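Local coordinates for uncharacterized protein MJ0754 (Methanocaldococcus jannaschii, PDB 3Q4N) that is of unknown function but adopts a ferritin-like four-helix bundle and probably binds metal ions at a dinuclear centre, at residues 11-24 and 122-136. Residues are numbered along the deposited sequence; the frame is centred on the assembly and turned at random.
Sequences QPISEEEKEGLIEM and KWINKTDNEDIKFVY
W123 lies against G20 where the start of helix 15-42 meets the end of helix 102-125 and the turn into helix 130-155, at one end of the ferritin-like four-helix bundle. The axes of segments 15-24 and 130-136 point the same general way, crossing at 28°. The aromatic evidence is a CH-pi contact: G20 CA stands 3.4 Å from the centroid of the W123 six-membered ring, 1° off its normal. W123 is a knob among E19, G20, E23 and M24, whose SD makes an oblique Met-aromatic contact, 4.5 Å from the centroid of the W123 five-membered ring. At the ring edge a weak hydrogen bond joins W123 NE1 to E23 OE2 (3.1 Å), while the other oxygen of E23 forms a salt bridge with K86. Replacing W123 with alanine would probably open a gap over G20 CA and beside M24, and leave E23 OE2 without its indole donor.

Apolar packing continues through L21, whose CD2 approaches I132 CG1 and Y136 CZ, and through I13 CD1, which meets I132 CD1 at 3.8 Å.

Polar contacts join the start of helix 15-42, where S14 and E17 form a capping box (E17 N to S14 OG, 3.2 Å), to the turn before helix 130-155, which N129 caps: I132 N donates to N129 OD1 (3.2 Å) from above the carbonyl plane, D131 N weakly. A chi1 of -175° swings T127 OG1 away from its own N; there it accepts from N129 N (2.9 Å), an ST turn, and T127 OG1 donates to the anti lone pair of E17 OE2 at 2.5 Å.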
loop_
_atom_site.group_PDB
_atom_site.type_symbol
_atom_site.label_atom_id
_atom_site.label_comp_id
_atom_site.label_asym_id
_atom_site.label_seq_id
_atom_site.Cartn_x
_atom_site.Cartn_y
_atom_site.Cartn_z
ATOM N N GLN B 11 -25.087 4.291 12.467
ATOM C CA GLN B 11 -24.384 3.165 13.101
ATOM C C GLN B 11 -23.105 3.516 13.898
ATOM O O GLN B 11 -22.719 4.691 13.985
ATOM C CB GLN B 11 -24.095 2.085 12.050
ATOM C CG GLN B 11 -25.324 1.281 11.657
ATOM C CD GLN B 11 -25.076 0.366 10.477
ATOM O OE1 GLN B 11 -24.405 -0.676 10.597
ATOM N NE2 GLN B 11 -25.636 0.739 9.323
ATOM N N PRO B 12 -22.477 2.490 14.521
ATOM C CA PRO B 12 -21.196 2.601 15.276
ATOM C C PRO B 12 -19.889 2.974 14.476
ATOM O O PRO B 12 -19.284 2.110 13.805
ATOM C CB PRO B 12 -21.066 1.209 15.942
ATOM C CG PRO B 12 -22.044 0.289 15.183
ATOM C CD PRO B 12 -23.158 1.198 14.785
ATOM N N ILE B 13 -19.453 4.236 14.577
ATOM C CA ILE B 13 -18.211 4.712 13.917
ATOM C C ILE B 13 -17.011 4.791 14.883
ATOM O O ILE B 13 -17.149 5.266 16.008
ATOM C CB ILE B 13 -18.412 6.086 13.184
ATOM C CG1 ILE B 13 -17.445 6.228 12.016
ATOM C CG2 ILE B 13 -18.253 7.280 14.126
ATOM C CD1 ILE B 13 -18.016 5.758 10.708
ATOM N N SER B 14 -15.846 4.337 14.428
ATOM C CA SER B 14 -14.619 4.364 15.222
ATOM C C SER B 14 -13.575 5.326 14.661
ATOM O O SER B 14 -13.777 5.952 13.620
ATOM C CB SER B 14 -14.010 2.972 15.286
ATOM O OG SER B 14 -13.155 2.750 14.179
ATOM N N GLU B 15 -12.445 5.403 15.355
ATOM C CA GLU B 15 -11.379 6.340 15.012
ATOM C C GLU B 15 -10.683 6.070 13.702
ATOM O O GLU B 15 -10.641 6.969 12.866
ATOM C CB GLU B 15 -10.379 6.482 16.156
ATOM C CG GLU B 15 -10.627 7.711 16.991
ATOM C CD GLU B 15 -12.023 8.307 16.759
ATOM O OE1 GLU B 15 -13.048 7.622 17.017
ATOM O OE2 GLU B 15 -12.092 9.471 16.309
ATOM N N GLU B 16 -10.135 4.866 13.508
ATOM C CA GLU B 16 -9.591 4.527 12.188
ATOM C C GLU B 16 -10.687 4.441 11.113
ATOM O O GLU B 16 -10.450 4.867 9.992
ATOM C CB GLU B 16 -8.553 3.370 12.153
ATOM C CG GLU B 16 -8.982 2.019 12.703
ATOM C CD GLU B 16 -8.993 1.978 14.253
ATOM O OE1 GLU B 16 -9.648 2.854 14.891
ATOM O OE2 GLU B 16 -8.349 1.059 14.834
ATOM N N GLU B 17 -11.888 3.966 11.455
ATOM C CA GLU B 17 -13.051 4.123 10.556
ATOM C C GLU B 17 -13.196 5.585 10.093
ATOM O O GLU B 17 -13.358 5.842 8.894
ATOM C CB GLU B 17 -14.363 3.670 11.222
ATOM C CG GLU B 17 -14.675 2.152 11.203
ATOM C CD GLU B 17 -15.978 1.782 11.963
ATOM O OE1 GLU B 17 -16.264 2.374 13.030
ATOM O OE2 GLU B 17 -16.723 0.881 11.507
ATOM N N LYS B 18 -13.145 6.524 11.048
ATOM C CA LYS B 18 -13.116 7.971 10.770
ATOM C C LYS B 18 -11.965 8.288 9.842
ATOM O O LYS B 18 -12.164 8.856 8.763
ATOM C CB LYS B 18 -12.931 8.811 12.050
ATOM C CG LYS B 18 -14.202 9.134 12.829
ATOM C CD LYS B 18 -14.010 10.329 13.793
ATOM C CE LYS B 18 -14.843 10.210 15.101
ATOM N NZ LYS B 18 -16.339 10.052 14.939
ATOM N N GLU B 19 -10.767 7.900 10.277
ATOM C CA GLU B 19 -9.526 8.192 9.564
ATOM C C GLU B 19 -9.547 7.753 8.102
ATOM O O GLU B 19 -9.043 8.465 7.229
ATOM C CB GLU B 19 -8.343 7.545 10.267
ATOM C CG GLU B 19 -7.055 7.665 9.485
ATOM C CD GLU B 19 -5.865 6.970 10.151
ATOM O OE1 GLU B 19 -4.855 6.812 9.420
ATOM O OE2 GLU B 19 -5.925 6.600 11.372
ATOM N N GLY B 20 -10.120 6.576 7.857
ATOM C CA GLY B 20 -10.234 6.021 6.515
ATOM C C GLY B 20 -11.060 6.912 5.612
ATOM O O GLY B 20 -10.573 7.412 4.578
ATOM N N LEU B 21 -12.318 7.098 6.011
ATOM C CA LEU B 21 -13.195 8.082 5.401
ATOM C C LEU B 21 -12.453 9.363 4.943
ATOM O O LEU B 21 -12.488 9.691 3.752
ATOM C CB LEU B 21 -14.336 8.414 6.363
ATOM C CG LEU B 21 -15.571 7.493 6.438
ATOM C CD1 LEU B 21 -16.781 8.284 6.954
ATOM C CD2 LEU B 21 -15.944 6.817 5.099
ATOM N N ILE B 22 -11.774 10.054 5.869
ATOM C CA ILE B 22 -10.976 11.239 5.527
ATOM C C ILE B 22 -10.038 10.927 4.364
ATOM O O ILE B 22 -9.952 11.683 3.391
ATOM C CB ILE B 22 -10.128 11.779 6.720
ATOM C CG1 ILE B 22 -10.994 12.470 7.757
ATOM C CG2 ILE B 22 -9.139 12.808 6.254
ATOM C CD1 ILE B 22 -11.097 11.732 9.052
ATOM N N GLU B 23 -9.339 9.803 4.463
ATOM C CA GLU B 23 -8.249 9.523 3.540
ATOM C C GLU B 23 -8.802 9.219 2.163
ATOM O O GLU B 23 -8.267 9.688 1.142
ATOM C CB GLU B 23 -7.410 8.354 4.044
ATOM C CG GLU B 23 -5.926 8.476 3.720
ATOM C CD GLU B 23 -5.147 7.225 4.127
ATOM O OE1 GLU B 23 -4.267 7.340 5.032
ATOM O OE2 GLU B 23 -5.429 6.130 3.555
ATOM N N MET B 24 -9.888 8.444 2.159
ATOM C CA MET B 24 -10.538 8.028 0.946
ATOM C C MET B 24 -11.189 9.189 0.226
ATOM O O MET B 24 -11.214 9.221 -1.000
ATOM C CB MET B 24 -11.564 6.971 1.262
ATOM C CG MET B 24 -10.968 5.585 1.474
ATOM S SD MET B 24 -9.772 5.035 0.236
ATOM C CE MET B 24 -10.611 5.185 -1.316
ATOM N N LYS B 122 -7.764 -2.591 1.942
ATOM C CA LYS B 122 -7.125 -2.219 3.207
ATOM C C LYS B 122 -8.137 -1.647 4.194
ATOM O O LYS B 122 -8.216 -2.108 5.335
ATOM C CB LYS B 122 -6.007 -1.217 2.915
ATOM C CG LYS B 122 -5.377 -0.488 4.084
ATOM C CD LYS B 122 -4.544 0.656 3.505
ATOM C CE LYS B 122 -3.564 1.258 4.498
ATOM N NZ LYS B 122 -4.097 2.399 5.347
ATOM N N TRP B 123 -8.933 -0.678 3.736
ATOM C CA TRP B 123 -9.929 -0.001 4.578
ATOM C C TRP B 123 -11.202 -0.793 4.915
ATOM O O TRP B 123 -11.691 -0.741 6.050
ATOM C CB TRP B 123 -10.308 1.350 3.984
ATOM C CG TRP B 123 -9.236 2.398 4.094
ATOM C CD1 TRP B 123 -8.645 3.084 3.061
ATOM C CD2 TRP B 123 -8.634 2.894 5.296
ATOM N NE1 TRP B 123 -7.710 3.965 3.548
ATOM C CE2 TRP B 123 -7.679 3.867 4.915
ATOM C CE3 TRP B 123 -8.804 2.609 6.658
ATOM C CZ2 TRP B 123 -6.899 4.550 5.845
ATOM C CZ3 TRP B 123 -8.028 3.292 7.582
ATOM C CH2 TRP B 123 -7.089 4.249 7.172
ATOM N N ILE B 124 -11.738 -1.503 3.930
ATOM C CA ILE B 124 -12.868 -2.386 4.145
ATOM C C ILE B 124 -12.523 -3.357 5.271
ATOM O O ILE B 124 -13.294 -3.508 6.231
ATOM C CB ILE B 124 -13.213 -3.163 2.868
ATOM C CG1 ILE B 124 -13.983 -2.271 1.908
ATOM C CG2 ILE B 124 -14.018 -4.432 3.190
ATOM C CD1 ILE B 124 -14.013 -2.799 0.488
ATOM N N ASN B 125 -11.352 -3.980 5.163
ATOM C CA ASN B 125 -10.870 -4.949 6.146
ATOM C C ASN B 125 -10.782 -4.413 7.569
ATOM O O ASN B 125 -10.920 -5.162 8.538
ATOM C CB ASN B 125 -9.520 -5.500 5.699
ATOM C CG ASN B 125 -9.658 -6.548 4.603
ATOM O OD1 ASN B 125 -9.382 -6.287 3.426
ATOM N ND2 ASN B 125 -10.106 -7.741 4.986
ATOM N N LYS B 126 -10.564 -3.108 7.681
ATOM C CA LYS B 126 -10.505 -2.458 8.972
ATOM C C LYS B 126 -11.865 -1.964 9.501
ATOM O O LYS B 126 -11.887 -1.035 10.317
ATOM C CB LYS B 126 -9.538 -1.281 8.906
ATOM C CG LYS B 126 -8.081 -1.645 9.050
ATOM C CD LYS B 126 -7.441 -0.742 10.114
ATOM C CE LYS B 126 -6.275 0.035 9.544
ATOM N NZ LYS B 126 -5.490 -0.826 8.611
ATOM N N THR B 127 -12.984 -2.566 9.066
ATOM C CA THR B 127 -14.324 -2.134 9.551
ATOM C C THR B 127 -15.530 -3.085 9.481
ATOM O O THR B 127 -15.661 -3.888 8.547
ATOM C CB THR B 127 -14.806 -0.811 8.868
ATOM O OG1 THR B 127 -16.048 -0.413 9.468
ATOM C CG2 THR B 127 -15.022 -0.978 7.341
ATOM N N ASP B 128 -16.442 -2.937 10.446
ATOM C CA ASP B 128 -17.771 -3.543 10.317
ATOM C C ASP B 128 -18.926 -2.537 10.429
ATOM O O ASP B 128 -20.029 -2.906 10.819
ATOM C CB ASP B 128 -17.990 -4.716 11.297
ATOM C CG ASP B 128 -16.709 -5.467 11.635
ATOM O OD1 ASP B 128 -16.087 -6.102 10.733
ATOM O OD2 ASP B 128 -16.332 -5.434 12.828
ATOM N N ASN B 129 -18.693 -1.276 10.091
ATOM C CA ASN B 129 -19.817 -0.350 9.902
ATOM C C ASN B 129 -20.493 -0.667 8.574
ATOM O O ASN B 129 -19.967 -0.338 7.518
ATOM C CB ASN B 129 -19.346 1.108 9.940
ATOM C CG ASN B 129 -20.464 2.106 9.685
ATOM O OD1 ASN B 129 -21.242 1.962 8.748
ATOM N ND2 ASN B 129 -20.521 3.152 10.510
ATOM N N GLU B 130 -21.657 -1.306 8.619
ATOM C CA GLU B 130 -22.306 -1.781 7.391
ATOM C C GLU B 130 -22.595 -0.707 6.290
ATOM O O GLU B 130 -22.720 -1.049 5.113
ATOM C CB GLU B 130 -23.548 -2.615 7.734
ATOM C CG GLU B 130 -23.912 -3.661 6.663
ATOM C CD GLU B 130 -22.921 -4.825 6.595
ATOM O OE1 GLU B 130 -22.952 -5.684 7.507
ATOM O OE2 GLU B 130 -22.118 -4.886 5.621
ATOM N N ASP B 131 -22.681 0.571 6.667
ATOM C CA ASP B 131 -22.817 1.687 5.713
ATOM C C ASP B 131 -21.527 1.936 4.926
ATOM O O ASP B 131 -21.495 1.839 3.683
ATOM C CB ASP B 131 -23.179 2.984 6.448
ATOM C CG ASP B 131 -24.638 3.059 6.834
ATOM O OD1 ASP B 131 -25.394 2.132 6.446
ATOM O OD2 ASP B 131 -25.019 4.051 7.527
ATOM N N ILE B 132 -20.476 2.302 5.664
ATOM C CA ILE B 132 -19.128 2.459 5.130
ATOM C C ILE B 132 -18.835 1.320 4.188
ATOM O O ILE B 132 -18.567 1.571 3.014
ATOM C CB ILE B 132 -18.076 2.449 6.258
ATOM C CG1 ILE B 132 -18.016 3.796 6.967
ATOM C CG2 ILE B 132 -16.702 2.162 5.720
ATOM C CD1 ILE B 132 -19.332 4.265 7.520
ATOM N N LYS B 133 -18.916 0.084 4.708
ATOM C CA LYS B 133 -18.630 -1.138 3.951
ATOM C C LYS B 133 -19.266 -1.121 2.570
ATOM O O LYS B 133 -18.595 -1.362 1.569
ATOM C CB LYS B 133 -19.051 -2.389 4.719
ATOM C CG LYS B 133 -17.894 -3.298 5.147
ATOM C CD LYS B 133 -18.413 -4.685 5.558
ATOM C CE LYS B 133 -17.288 -5.619 6.004
ATOM N NZ LYS B 133 -17.853 -6.801 6.702
ATOM N N PHE B 134 -20.553 -0.791 2.520
ATOM C CA PHE B 134 -21.287 -0.690 1.248
ATOM C C PHE B 134 -20.773 0.381 0.272
ATOM O O PHE B 134 -20.742 0.140 -0.926
ATOM C CB PHE B 134 -22.776 -0.485 1.497
ATOM C CG PHE B 134 -23.594 -0.476 0.247
ATOM C CD1 PHE B 134 -23.772 -1.643 -0.486
ATOM C CD2 PHE B 134 -24.202 0.696 -0.190
ATOM C CE1 PHE B 134 -24.547 -1.644 -1.644
ATOM C CE2 PHE B 134 -24.967 0.716 -1.348
ATOM C CZ PHE B 134 -25.145 -0.460 -2.081
ATOM N N VAL B 135 -20.401 1.558 0.766
ATOM C CA VAL B 135 -19.792 2.577 -0.103
ATOM C C VAL B 135 -18.444 2.101 -0.683
ATOM O O VAL B 135 -18.235 2.122 -1.899
ATOM C CB VAL B 135 -19.623 3.893 0.639
ATOM C CG1 VAL B 135 -18.772 4.852 -0.148
ATOM C CG2 VAL B 135 -20.983 4.472 0.902
ATOM N N TYR B 136 -17.544 1.646 0.180
ATOM C CA TYR B 136 -16.276 1.126 -0.271
ATOM C C TYR B 136 -16.426 0.028 -1.331
ATOM O O TYR B 136 -15.736 0.050 -2.354
ATOM C CB TYR B 136 -15.483 0.635 0.924
ATOM C CG TYR B 136 -14.963 1.747 1.797
ATOM C CD1 TYR B 136 -14.377 1.474 3.025
ATOM C CD2 TYR B 136 -15.054 3.084 1.398
ATOM C CE1 TYR B 136 -13.888 2.511 3.838
ATOM C CE2 TYR B 136 -14.559 4.130 2.201
ATOM C CZ TYR B 136 -13.980 3.835 3.417
ATOM O OH TYR B 136 -13.495 4.852 4.212
#